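3-methylornithine synthase (Methanosarcina barkeri, PDB 3T7V) catalyses the radical-based isomerisation of L-lysine to (3R)-3-methyl-D-ornithine, a step in pyrrolysine biosynthesis, using a [4Fe-4S] cluster and S-adenosylmethionine. Local coordinates at residues Leu288-Gly293 with Arg329-Met334. Residues are numbered along the deposited sequence; the frame is centred on the assembly and turned at random.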
# COMPACT_ATOMS: atom_id res chain seq x y z
N LEU A 288 7.00 12.47 -7.00
CA LEU A 288 8.33 11.86 -6.90
C LEU A 288 8.21 10.33 -7.06
O LEU A 288 9.04 9.63 -7.68
CB LEU A 288 8.92 12.18 -5.53
CG LEU A 288 9.35 13.66 -5.33
CD1 LEU A 288 9.74 13.96 -3.89
CD2 LEU A 288 10.49 13.97 -6.27
N ARG A 289 7.14 9.81 -6.45
CA ARG A 289 6.95 8.31 -6.44
C ARG A 289 6.51 7.82 -7.80
O ARG A 289 7.03 6.78 -8.28
CB ARG A 289 5.92 7.91 -5.36
CG ARG A 289 6.50 8.08 -3.93
CD ARG A 289 5.43 8.35 -2.86
NE ARG A 289 6.11 8.28 -1.55
CZ ARG A 289 6.88 9.26 -1.01
NH1 ARG A 289 7.09 10.42 -1.66
NH2 ARG A 289 7.48 9.04 0.16
N LEU A 290 5.59 8.52 -8.47
CA LEU A 290 5.31 8.18 -9.88
C LEU A 290 6.53 8.31 -10.79
O LEU A 290 6.79 7.40 -11.65
CB LEU A 290 4.18 9.05 -10.48
CG LEU A 290 2.81 8.83 -9.76
CD1 LEU A 290 1.87 9.99 -10.15
CD2 LEU A 290 2.20 7.45 -10.16
N ASN A 291 7.36 9.36 -10.56
CA ASN A 291 8.58 9.47 -11.37
C ASN A 291 9.65 8.49 -10.99
O ASN A 291 10.65 8.39 -11.70
CB ASN A 291 9.09 10.91 -11.26
CG ASN A 291 8.24 11.86 -12.07
OD1 ASN A 291 7.59 11.45 -13.08
ND2 ASN A 291 8.25 13.13 -11.69
N ALA A 292 9.47 7.72 -9.93
CA ALA A 292 10.40 6.61 -9.61
C ALA A 292 9.83 5.25 -10.13
O ALA A 292 10.51 4.22 -10.00
CB ALA A 292 10.58 6.49 -8.09
N GLY A 293 8.65 5.26 -10.75
CA GLY A 293 8.12 4.01 -11.35
C GLY A 293 6.80 3.50 -10.81
O GLY A 293 6.33 2.48 -11.24
N ARG A 329 -5.60 16.60 -11.20
CA ARG A 329 -5.03 17.91 -11.68
C ARG A 329 -3.52 17.77 -11.74
O ARG A 329 -2.89 18.21 -12.71
CB ARG A 329 -5.41 19.03 -10.70
CG ARG A 329 -4.70 20.37 -10.96
CD ARG A 329 -5.20 21.52 -10.07
NE ARG A 329 -4.42 22.74 -10.30
CZ ARG A 329 -4.58 23.90 -9.65
NH1 ARG A 329 -3.81 24.94 -9.97
NH2 ARG A 329 -5.48 24.03 -8.68
N ARG A 330 -2.91 17.21 -10.66
CA ARG A 330 -1.45 17.12 -10.65
C ARG A 330 -0.99 16.09 -11.72
O ARG A 330 0.05 16.31 -12.36
CB ARG A 330 -0.92 16.75 -9.24
CG ARG A 330 0.59 16.75 -9.14
CD ARG A 330 1.20 18.16 -9.22
NE ARG A 330 0.57 18.96 -8.16
CZ ARG A 330 1.12 19.20 -6.97
NH1 ARG A 330 2.32 18.71 -6.66
NH2 ARG A 330 0.46 19.93 -6.06
N LEU A 331 -1.70 14.97 -11.90
CA LEU A 331 -1.28 14.01 -12.97
C LEU A 331 -1.29 14.75 -14.33
O LEU A 331 -0.40 14.48 -15.16
CB LEU A 331 -2.30 12.87 -13.09
CG LEU A 331 -2.30 12.04 -11.79
CD1 LEU A 331 -3.36 10.97 -12.01
CD2 LEU A 331 -0.97 11.33 -11.60
N GLU A 332 -2.31 15.58 -14.59
CA GLU A 332 -2.38 16.30 -15.88
C GLU A 332 -1.11 17.17 -16.11
O GLU A 332 -0.48 17.15 -17.22
CB GLU A 332 -3.65 17.13 -15.94
CG GLU A 332 -3.83 17.71 -17.37
CD GLU A 332 -4.99 18.69 -17.52
OE1 GLU A 332 -5.09 19.66 -16.71
OE2 GLU A 332 -5.80 18.51 -18.47
N ILE A 333 -0.72 17.90 -15.06
CA ILE A 333 0.54 18.69 -15.07
C ILE A 333 1.76 17.83 -15.41
O ILE A 333 2.67 18.24 -16.16
CB ILE A 333 0.70 19.39 -13.71
CG1 ILE A 333 -0.26 20.58 -13.65
CG2 ILE A 333 2.14 19.78 -13.45
CD1 ILE A 333 -0.52 21.11 -12.24
N MET A 334 1.74 16.60 -14.90
CA MET A 334 2.85 15.66 -15.13
C MET A 334 2.80 15.03 -16.49
O MET A 334 3.74 14.37 -16.87
CB MET A 334 2.80 14.50 -14.11
CG MET A 334 3.12 14.93 -12.72
SD MET A 334 2.92 13.43 -11.72
CE MET A 334 4.37 12.49 -12.26
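Leu290 and Asn291, in the last turn of helix 278-291, meet Leu331 and Met334, one turn apart near the end of helix 324-334. The backbones stay well separated: the CA atoms of Asn291 and Met334 lie 9.2 Å apart, and side chains bridge the distance. The first helix closes in a Schellman motif at Gly293, whose phi is positive (120°) and whose N is bonded to Leu290 O at 3.0 Å. That same carbonyl also accepts a hydrogen bond from Arg51.

Met334 gives the most surface to the contact. Its chain runs straight through chi2 and then bends at chi3 (71°), which brings the methyl CE up against both Leu290 and Asn291. There CE sits 3.9 Å from Leu290 CB and 3.5 Å from Asn291 OD1, the amide coming from the opposite direction; this is van der Waals contact. SD lies 3.9 Å from Leu290 CD1.

Both helices belong to the outer layer of the radical SAM TIM barrel. Helix 278-291 leads into strand 296-300, and Leu290 also touches Ala276 of strand 275-277, while Arg330 reaches across to helix 278-291, where its NH1 forms a salt bridge with Asp284.

Leu331 meets Leu290 at about a right angle, methyl against methyl: its CD2 is 3.5 Å from Leu290 CD1, tight for two carbons. Both leucines are buried, whereas Asn291 and Met334 remain partly exposed.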